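Local coordinates for protein 3-dehydroquinate dehydratase (Enterococcus faecalis, PDB 4PH6) that catalyses the cis-dehydration of 3-dehydroquinate to 3-dehydroshikimate through an imine intermediate, the third step of the chorismate pathway, at residues V48-D53 with L80-R85; Q149-Q154 with A181-T186; I171-V176 with V204-G209. All coordinates share one frame; numbering follows the deposited sequence.

Contact 1: residues V48-D53 with L80-R85; sequences VEWRLD and LLLTFR
Glu49 and Thr83 meet on the barrel-facing side of two neighbouring parallel strands, where the Thr83 hydroxyl OG1 donates to Glu49 OE1 at 2.7 Å, arriving on the anti side of the carboxylate. A water donates to the same OE1 and accepts from Arg85 NH2, so the carboxylate and the guanidinium, 4.4 Å apart between Glu49 OE1 and Arg85 NH2, are bridged by this one water. Arg85 NH2 also forms a salt bridge with Asp117, and its NH1 one with Glu119. At the strand ends Asp53 takes up several donors. Arg51 grips it side-on through the syn lone pairs, Arg51 NE to Asp53 OD2 and Arg51 NH2 to Asp53 OD1 (2.9 Å), while Arg85 N reaches Asp53 OD2 from above the carboxylate plane at 2.9 Å; Glu92 N adds a bond to OD1. Asp53 CB lies over the centre of the Phe84 ring, a CH-pi contact. Four backbone bonds join the segments, from Leu81 N to Val48 O through Leu52 N to Thr83 O (2.8 Å). Glu49, Trp50, Arg51 and Arg85 are predicted to bind 3-dehydroquinate. On the other face Trp50 CE3 packs on Leu82 CD2 at 3.5 Å, beneath helices 61-73 and 97-110, while strand 20-25 flanks strand 47-51.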
loop_
_atom_site.group_PDB
_atom_site.type_symbol
_atom_site.label_atom_id
_atom_site.label_comp_id
_atom_site.label_asym_id
_atom_site.label_seq_id
_atom_site.Cartn_x
_atom_site.Cartn_y
_atom_site.Cartn_z
ATOM N N VAL A 48 -22.720 -0.038 7.382
ATOM C CA VAL A 48 -22.913 -1.451 7.667
ATOM C C VAL A 48 -23.488 -2.162 6.453
ATOM O O VAL A 48 -24.473 -1.700 5.876
ATOM C CB VAL A 48 -23.875 -1.652 8.859
ATOM C CG1 VAL A 48 -24.242 -3.116 9.012
ATOM C CG2 VAL A 48 -23.262 -1.082 10.129
ATOM N N GLU A 49 -22.883 -3.279 6.060
ATOM C CA GLU A 49 -23.441 -4.093 4.997
ATOM C C GLU A 49 -24.013 -5.382 5.569
ATOM O O GLU A 49 -23.287 -6.207 6.120
ATOM C CB GLU A 49 -22.391 -4.415 3.929
ATOM C CG GLU A 49 -22.914 -5.334 2.835
ATOM C CD GLU A 49 -21.807 -5.897 1.934
ATOM O OE1 GLU A 49 -21.927 -5.760 0.691
ATOM O OE2 GLU A 49 -20.828 -6.480 2.472
ATOM N N TRP A 50 -25.316 -5.573 5.442
ATOM C CA TRP A 50 -25.882 -6.845 5.857
ATOM C C TRP A 50 -25.857 -7.795 4.661
ATOM O O TRP A 50 -26.480 -7.529 3.632
ATOM C CB TRP A 50 -27.305 -6.670 6.409
ATOM C CG TRP A 50 -27.965 -7.962 6.722
ATOM C CD1 TRP A 50 -27.357 -9.147 7.030
ATOM C CD2 TRP A 50 -29.375 -8.225 6.732
ATOM N NE1 TRP A 50 -28.298 -10.119 7.242
ATOM C CE2 TRP A 50 -29.545 -9.577 7.063
ATOM C CE3 TRP A 50 -30.507 -7.438 6.491
ATOM C CZ2 TRP A 50 -30.801 -10.166 7.157
ATOM C CZ3 TRP A 50 -31.746 -8.019 6.587
ATOM C CH2 TRP A 50 -31.890 -9.369 6.921
ATOM N N ARG A 51 -25.108 -8.884 4.776
ATOM C CA ARG A 51 -25.050 -9.856 3.689
ATOM C C ARG A 51 -26.224 -10.839 3.755
ATOM O O ARG A 51 -26.257 -11.728 4.596
ATOM C CB ARG A 51 -23.716 -10.610 3.709
ATOM C CG ARG A 51 -22.513 -9.789 3.220
ATOM C CD ARG A 51 -22.464 -9.694 1.707
ATOM N NE ARG A 51 -22.415 -11.021 1.099
ATOM C CZ ARG A 51 -21.298 -11.714 0.883
ATOM N NH1 ARG A 51 -20.116 -11.205 1.228
ATOM N NH2 ARG A 51 -21.363 -12.918 0.324
ATOM N N LEU A 52 -27.169 -10.664 2.837
ATOM C CA LEU A 52 -28.407 -11.445 2.793
ATOM C C LEU A 52 -28.201 -12.926 2.526
ATOM O O LEU A 52 -28.940 -13.766 3.047
ATOM C CB LEU A 52 -29.345 -10.876 1.717
ATOM C CG LEU A 52 -29.831 -9.463 2.029
ATOM C CD1 LEU A 52 -30.814 -8.990 0.985
ATOM C CD2 LEU A 52 -30.454 -9.421 3.427
ATOM N N ASP A 53 -27.202 -13.243 1.710
ATOM C CA ASP A 53 -27.030 -14.612 1.240
ATOM C C ASP A 53 -26.501 -15.519 2.357
ATOM O O ASP A 53 -26.478 -16.740 2.204
ATOM C CB ASP A 53 -26.119 -14.646 0.002
ATOM C CG ASP A 53 -24.842 -13.860 0.187
ATOM O OD1 ASP A 53 -23.757 -14.480 0.228
ATOM O OD2 ASP A 53 -24.921 -12.622 0.300
ATOM N N LEU A 80 -27.345 1.778 5.964
ATOM C CA LEU A 80 -27.487 0.344 5.812
ATOM C C LEU A 80 -27.492 -0.049 4.334
ATOM O O LEU A 80 -28.424 0.266 3.587
ATOM C CB LEU A 80 -28.760 -0.149 6.496
ATOM C CG LEU A 80 -29.056 -1.630 6.234
ATOM C CD1 LEU A 80 -27.856 -2.503 6.672
ATOM C CD2 LEU A 80 -30.325 -2.080 6.929
ATOM N N LEU A 81 -26.423 -0.734 3.948
ATOM C CA LEU A 81 -26.297 -1.379 2.650
ATOM C C LEU A 81 -26.782 -2.826 2.731
ATOM O O LEU A 81 -26.365 -3.586 3.622
ATOM C CB LEU A 81 -24.834 -1.333 2.176
ATOM C CG LEU A 81 -24.398 -2.144 0.954
ATOM C CD1 LEU A 81 -25.109 -1.691 -0.336
ATOM C CD2 LEU A 81 -22.848 -2.095 0.772
ATOM N N LEU A 82 -27.659 -3.203 1.803
ATOM C CA LEU A 82 -28.141 -4.578 1.717
ATOM C C LEU A 82 -27.568 -5.231 0.465
ATOM O O LEU A 82 -27.577 -4.643 -0.624
ATOM C CB LEU A 82 -29.672 -4.623 1.706
ATOM C CG LEU A 82 -30.381 -4.194 3.003
ATOM C CD1 LEU A 82 -31.878 -4.473 2.940
ATOM C CD2 LEU A 82 -29.784 -4.880 4.209
ATOM N N THR A 83 -27.079 -6.450 0.620
ATOM C CA THR A 83 -26.398 -7.157 -0.462
ATOM C C THR A 83 -26.783 -8.617 -0.485
ATOM O O THR A 83 -26.596 -9.307 0.508
ATOM C CB THR A 83 -24.853 -7.087 -0.297
ATOM O OG1 THR A 83 -24.399 -5.733 -0.424
ATOM C CG2 THR A 83 -24.152 -7.970 -1.307
ATOM N N PHE A 84 -27.311 -9.096 -1.596
ATOM C CA PHE A 84 -27.362 -10.541 -1.812
ATOM C C PHE A 84 -26.256 -10.932 -2.787
ATOM O O PHE A 84 -26.428 -10.800 -3.998
ATOM C CB PHE A 84 -28.729 -10.997 -2.348
ATOM C CG PHE A 84 -28.914 -12.495 -2.312
ATOM C CD1 PHE A 84 -29.541 -13.105 -1.234
ATOM C CD2 PHE A 84 -28.441 -13.294 -3.341
ATOM C CE1 PHE A 84 -29.690 -14.486 -1.182
ATOM C CE2 PHE A 84 -28.590 -14.685 -3.294
ATOM C CZ PHE A 84 -29.210 -15.274 -2.214
ATOM N N ARG A 85 -25.105 -11.368 -2.288
ATOM C CA ARG A 85 -24.051 -11.764 -3.218
ATOM C C ARG A 85 -24.436 -13.077 -3.891
ATOM O O ARG A 85 -24.734 -14.064 -3.214
ATOM C CB ARG A 85 -22.703 -11.894 -2.517
ATOM C CG ARG A 85 -21.526 -12.149 -3.453
ATOM C CD ARG A 85 -21.315 -11.006 -4.423
ATOM N NE ARG A 85 -21.141 -9.744 -3.718
ATOM C CZ ARG A 85 -21.768 -8.617 -4.038
ATOM N NH1 ARG A 85 -22.597 -8.579 -5.070
ATOM N NH2 ARG A 85 -21.539 -7.517 -3.341
HETATM O O HOH W 1 -20.081 -7.769 -0.646
#

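Contact 2: residues Q149-Q154 with A181-T186; sequences QKTPSQ and ATDVLT
Thr151 and Asp183 lie flank to flank with their side chains running in opposing senses, the loop residue reaching toward the first turn of helix 181-197 and the aspartate reaching back. Thr151 OG1 comes to 3.3 Å from Asp183 CB, and Thr151 CB rests against the carboxylate carbon CG, so the two side chains touch without a direct hydrogen bond. Their polar ends are turned to other partners: Thr151 OG1 bonds to Met177 O, and Asp183 OD2 accepts from Gln179 N. The same OD2 receives a bond of 2.8 Å from a water, whose oxygen in turn accepts from Thr151 N at 3.0 Å. With no direct hydrogen bond between the two segments, this water bridges them.

One turn further along, Thr186 turns its methyl to the loop. With OG1 beside the backbone N (chi1 -62°), CG2 is anti to that N and meets the first residue of helix 154-166, Thr186 CG2 lying 3.4 Å from Gln154 N. The methyl sits on the backbone between Pro152 and Gln154, and Thr151 CG2 is an apolar neighbour, 4.1 Å from Thr186 CG2. The Gln154 side chain, CG anti to the backbone N at 167° and extended beyond, runs along helix 181-197 over Ser189 and Ala190 until its NE2 bonds to Glu193. Ser153 is the N-cap of helix 154-166, its OG accepting from Glu156 N.

This surface contact joins the loop between strand 140-147 and helix 154-166 to the first turns of helix 181-197, the helix of the next beta-alpha unit of the barrel. Ile157 of helix 154-166 and Val176 of strand 171-176 lie against Thr151 and Pro152, while on helix 181-197 Ala181 and Leu185 pack on Leu221 and Phe222 of the second subunit.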
loop_
_atom_site.group_PDB
_atom_site.type_symbol
_atom_site.label_atom_id
_atom_site.label_comp_id
_atom_site.label_asym_id
_atom_site.label_seq_id
_atom_site.Cartn_x
_atom_site.Cartn_y
_atom_site.Cartn_z
ATOM N N GLN A 149 -11.732 -15.612 -8.675
ATOM C CA GLN A 149 -10.762 -16.576 -9.195
ATOM C C GLN A 149 -9.524 -15.914 -9.797
ATOM O O GLN A 149 -8.421 -16.453 -9.709
ATOM C CB GLN A 149 -11.419 -17.481 -10.238
ATOM C CG GLN A 149 -12.485 -18.389 -9.657
ATOM C CD GLN A 149 -13.226 -19.180 -10.719
ATOM O OE1 GLN A 149 -13.266 -18.796 -11.893
ATOM N NE2 GLN A 149 -13.828 -20.288 -10.307
ATOM N N LYS A 150 -9.713 -14.749 -10.409
ATOM C CA LYS A 150 -8.652 -14.134 -11.186
ATOM C C LYS A 150 -8.798 -12.626 -11.288
ATOM O O LYS A 150 -9.785 -12.041 -10.846
ATOM C CB LYS A 150 -8.621 -14.728 -12.598
ATOM C CG LYS A 150 -9.882 -14.435 -13.385
ATOM C CD LYS A 150 -9.872 -15.079 -14.755
ATOM C CE LYS A 150 -11.153 -14.753 -15.502
ATOM N NZ LYS A 150 -12.344 -15.292 -14.794
ATOM N N THR A 151 -7.797 -12.010 -11.898
ATOM C CA THR A 151 -7.801 -10.585 -12.160
ATOM C C THR A 151 -7.886 -10.343 -13.661
ATOM O O THR A 151 -7.003 -10.773 -14.408
ATOM C CB THR A 151 -6.537 -9.914 -11.600
ATOM O OG1 THR A 151 -6.410 -10.223 -10.207
ATOM C CG2 THR A 151 -6.605 -8.399 -11.789
ATOM N N PRO A 152 -8.954 -9.664 -14.113
ATOM C CA PRO A 152 -9.068 -9.337 -15.539
ATOM C C PRO A 152 -8.019 -8.302 -15.914
ATOM O O PRO A 152 -7.376 -7.729 -15.032
ATOM C CB PRO A 152 -10.483 -8.750 -15.671
ATOM C CG PRO A 152 -11.185 -9.093 -14.386
ATOM C CD PRO A 152 -10.115 -9.191 -13.343
ATOM N N SER A 153 -7.856 -8.052 -17.204
ATOM C CA SER A 153 -6.917 -7.038 -17.642
ATOM C C SER A 153 -7.336 -5.687 -17.097
ATOM O O SER A 153 -8.510 -5.475 -16.766
ATOM C CB SER A 153 -6.838 -6.979 -19.166
ATOM O OG SER A 153 -7.992 -6.345 -19.682
ATOM N N GLN A 154 -6.376 -4.773 -17.009
ATOM C CA GLN A 154 -6.664 -3.425 -16.571
ATOM C C GLN A 154 -7.816 -2.789 -17.367
ATOM O O GLN A 154 -8.685 -2.142 -16.784
ATOM C CB GLN A 154 -5.417 -2.556 -16.678
ATOM C CG GLN A 154 -5.725 -1.077 -16.543
ATOM C CD GLN A 154 -4.479 -0.243 -16.341
ATOM O OE1 GLN A 154 -3.403 -0.782 -16.105
ATOM N NE2 GLN A 154 -4.625 1.074 -16.405
ATOM N N ALA A 181 1.740 -10.470 -7.617
ATOM C CA ALA A 181 1.816 -9.038 -7.272
ATOM C C ALA A 181 1.429 -8.129 -8.441
ATOM O O ALA A 181 0.909 -7.031 -8.229
ATOM C CB ALA A 181 3.203 -8.675 -6.772
ATOM N N THR A 182 1.698 -8.586 -9.664
ATOM C CA THR A 182 1.291 -7.872 -10.875
ATOM C C THR A 182 -0.223 -7.610 -10.926
ATOM O O THR A 182 -0.654 -6.514 -11.261
ATOM C CB THR A 182 1.696 -8.654 -12.140
ATOM O OG1 THR A 182 3.110 -8.814 -12.162
ATOM C CG2 THR A 182 1.258 -7.927 -13.410
ATOM N N ASP A 183 -1.021 -8.624 -10.602
ATOM C CA ASP A 183 -2.472 -8.495 -10.598
ATOM C C ASP A 183 -2.939 -7.403 -9.634
ATOM O O ASP A 183 -3.951 -6.746 -9.865
ATOM C CB ASP A 183 -3.136 -9.821 -10.208
ATOM C CG ASP A 183 -3.008 -10.889 -11.272
ATOM O OD1 ASP A 183 -2.680 -10.574 -12.443
ATOM O OD2 ASP A 183 -3.254 -12.060 -10.921
ATOM N N VAL A 184 -2.201 -7.221 -8.541
ATOM C CA VAL A 184 -2.574 -6.199 -7.573
ATOM C C VAL A 184 -2.311 -4.823 -8.178
ATOM O O VAL A 184 -3.108 -3.906 -8.026
ATOM C CB VAL A 184 -1.809 -6.348 -6.248
ATOM C CG1 VAL A 184 -2.315 -5.309 -5.227
ATOM C CG2 VAL A 184 -1.979 -7.763 -5.709
ATOM N N LEU A 185 -1.199 -4.694 -8.885
ATOM C CA LEU A 185 -0.901 -3.464 -9.589
ATOM C C LEU A 185 -1.956 -3.199 -10.665
ATOM O O LEU A 185 -2.390 -2.066 -10.851
ATOM C CB LEU A 185 0.497 -3.529 -10.199
ATOM C CG LEU A 185 1.627 -3.277 -9.198
ATOM C CD1 LEU A 185 2.999 -3.559 -9.837
ATOM C CD2 LEU A 185 1.559 -1.850 -8.682
ATOM N N THR A 186 -2.356 -4.257 -11.365
ATOM C CA THR A 186 -3.379 -4.149 -12.388
ATOM C C THR A 186 -4.645 -3.505 -11.805
ATOM O O THR A 186 -5.134 -2.490 -12.321
ATOM C CB THR A 186 -3.710 -5.531 -12.991
ATOM O OG1 THR A 186 -2.535 -6.068 -13.619
ATOM C CG2 THR A 186 -4.841 -5.418 -14.007
HETATM O O HOH W 2 -5.213 -13.399 -12.432
#

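Contact 3: residues I171-V176 with V204-G209; sequences ICKIAV and VTMSMG
Strands 171-176 and 203-207 form adjacent parallel staves of the (beta/alpha)8 barrel, joined through helix 181-197 in a beta-alpha-beta crossover, and the first carries Lys173, the predicted Schiff-base lysine. Their axes diverge by only 6°. Five backbone bonds link them in alternation, running from Val204 N to Cys172 O at one end to Met208 N to Val176 O (2.8 Å) at the other; that last bond carries the pairing past strand 203-207.

On the side of Lys173 and Ala175, Lys173 CB and CG lean on Val204, with Lys173 CB to Val204 CB at 3.9 Å. The lysine chain is extended throughout, CG anti to the backbone N (172°), which carries the amine away from strand 203-207 toward His146. Met206, on the same face, curls back toward strand 171-176. Its CG, between the backbone N and the carbonyl carbon (chi1 69°), is 3.7 Å from Ala175 CB; bends at chi2 and chi3 then bring Met206 CE to 4.1 Å from Lys173 CE. Met208 SD approaches the same Ala175 CB at 4.0 Å. On the opposite face Ile174 CG2 packs on Thr205 CG2 at 3.8 Å, toward helices 154-166 and 181-197.

The stem of Lys173 thus rests against Val204 and the Met206 methyl while NZ, hydrogen-bonded to His146, ends near Arg85. This placement is consistent with an amine positioned for imine formation with the keto group of 3-dehydroquinate.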
loop_
_atom_site.group_PDB
_atom_site.type_symbol
_atom_site.label_atom_id
_atom_site.label_comp_id
_atom_site.label_asym_id
_atom_site.label_seq_id
_atom_site.Cartn_x
_atom_site.Cartn_y
_atom_site.Cartn_z
ATOM N N ILE A 171 -22.855 4.238 -7.196
ATOM C CA ILE A 171 -21.524 3.848 -6.780
ATOM C C ILE A 171 -21.128 2.597 -7.571
ATOM O O ILE A 171 -21.910 1.651 -7.681
ATOM C CB ILE A 171 -21.461 3.592 -5.257
ATOM C CG1 ILE A 171 -21.794 4.873 -4.477
ATOM C CG2 ILE A 171 -20.102 3.083 -4.853
ATOM C CD1 ILE A 171 -21.858 4.673 -2.966
ATOM N N CYS A 172 -19.940 2.621 -8.165
ATOM C CA CYS A 172 -19.463 1.494 -8.965
ATOM C C CYS A 172 -18.423 0.719 -8.164
ATOM O O CYS A 172 -17.495 1.307 -7.631
ATOM C CB CYS A 172 -18.858 1.974 -10.275
ATOM S SG CYS A 172 -19.915 3.089 -11.210
ATOM N N LYS A 173 -18.581 -0.599 -8.095
ATOM C CA LYS A 173 -17.723 -1.424 -7.272
ATOM C C LYS A 173 -17.216 -2.655 -8.021
ATOM O O LYS A 173 -17.962 -3.303 -8.753
ATOM C CB LYS A 173 -18.469 -1.858 -6.003
ATOM C CG LYS A 173 -17.738 -2.874 -5.146
ATOM C CD LYS A 173 -18.698 -3.529 -4.160
ATOM C CE LYS A 173 -18.016 -4.639 -3.381
ATOM N NZ LYS A 173 -18.975 -5.495 -2.634
ATOM N N ILE A 174 -15.944 -2.984 -7.829
ATOM C CA ILE A 174 -15.408 -4.208 -8.398
ATOM C C ILE A 174 -14.377 -4.813 -7.461
ATOM O O ILE A 174 -13.539 -4.116 -6.903
ATOM C CB ILE A 174 -14.776 -3.982 -9.806
ATOM C CG1 ILE A 174 -14.424 -5.317 -10.457
ATOM C CG2 ILE A 174 -13.538 -3.092 -9.753
ATOM C CD1 ILE A 174 -14.133 -5.221 -11.951
ATOM N N ALA A 175 -14.456 -6.122 -7.280
ATOM C CA ALA A 175 -13.462 -6.838 -6.505
ATOM C C ALA A 175 -12.859 -7.914 -7.394
ATOM O O ALA A 175 -13.580 -8.623 -8.103
ATOM C CB ALA A 175 -14.083 -7.441 -5.227
ATOM N N VAL A 176 -11.536 -8.017 -7.380
ATOM C CA VAL A 176 -10.861 -9.022 -8.182
ATOM C C VAL A 176 -9.880 -9.810 -7.332
ATOM O O VAL A 176 -9.434 -9.345 -6.303
ATOM C CB VAL A 176 -10.127 -8.391 -9.360
ATOM C CG1 VAL A 176 -11.124 -7.661 -10.281
ATOM C CG2 VAL A 176 -9.028 -7.448 -8.861
ATOM N N VAL A 204 -15.488 2.033 -6.158
ATOM C CA VAL A 204 -15.011 1.201 -5.073
ATOM C C VAL A 204 -14.309 -0.001 -5.658
ATOM O O VAL A 204 -14.898 -0.755 -6.437
ATOM C CB VAL A 204 -16.159 0.722 -4.177
ATOM C CG1 VAL A 204 -15.635 -0.214 -3.060
ATOM C CG2 VAL A 204 -16.930 1.913 -3.603
ATOM N N THR A 205 -13.049 -0.180 -5.307
ATOM C CA THR A 205 -12.303 -1.311 -5.836
ATOM C C THR A 205 -11.521 -1.995 -4.756
ATOM O O THR A 205 -11.185 -1.390 -3.731
ATOM C CB THR A 205 -11.310 -0.900 -6.924
ATOM O OG1 THR A 205 -10.242 -0.171 -6.313
ATOM C CG2 THR A 205 -11.997 -0.031 -8.011
ATOM N N MET A 206 -11.218 -3.262 -4.986
ATOM C CA MET A 206 -10.302 -3.956 -4.101
ATOM C C MET A 206 -9.725 -5.183 -4.771
ATOM O O MET A 206 -10.362 -5.832 -5.604
ATOM C CB MET A 206 -10.980 -4.335 -2.781
ATOM C CG MET A 206 -12.028 -5.407 -2.891
ATOM S SD MET A 206 -13.560 -4.856 -2.132
ATOM C CE MET A 206 -14.034 -3.606 -3.320
ATOM N N SER A 207 -8.476 -5.440 -4.418
ATOM C CA SER A 207 -7.767 -6.649 -4.760
ATOM C C SER A 207 -7.851 -7.576 -3.548
ATOM O O SER A 207 -7.405 -7.218 -2.453
ATOM C CB SER A 207 -6.322 -6.307 -5.134
ATOM O OG SER A 207 -5.545 -7.459 -5.369
ATOM N N MET A 208 -8.454 -8.749 -3.730
ATOM C CA MET A 208 -8.823 -9.608 -2.600
ATOM C C MET A 208 -7.659 -10.457 -2.068
ATOM O O MET A 208 -6.628 -10.538 -2.685
ATOM C CB MET A 208 -9.994 -10.517 -2.997
ATOM C CG MET A 208 -11.304 -9.754 -3.220
ATOM S SD MET A 208 -12.740 -10.813 -3.466
ATOM C CE MET A 208 -12.526 -11.340 -5.155
ATOM N N GLY A 209 -7.842 -11.091 -0.915
ATOM C CA GLY A 209 -6.815 -11.943 -0.345
ATOM C C GLY A 209 -5.650 -11.212 0.308
ATOM O O GLY A 209 -5.635 -9.993 0.405
#

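How the contacts relate
Contacts 1 and 3 are separate strand pairs of one parallel barrel sheet, their centres 15 Å apart, yet they meet at the predicted active site: Arg85 NH2 of contact 1 lies 3.3 Å from Lys173 NZ of contact 3. Contact 2 lies outside the strand barrel, at the surface, about 26 Å from contact 1 between centres but only 11 Å from contact 3, which it touches. There Pro152 CD packs on Val176 CG1 at 3.6 Å, and Val184 CG2 approaches Ser207 OG. Helix 181-197 connects the two strands of contact 3, and the first turns of that helix form one half of contact 2.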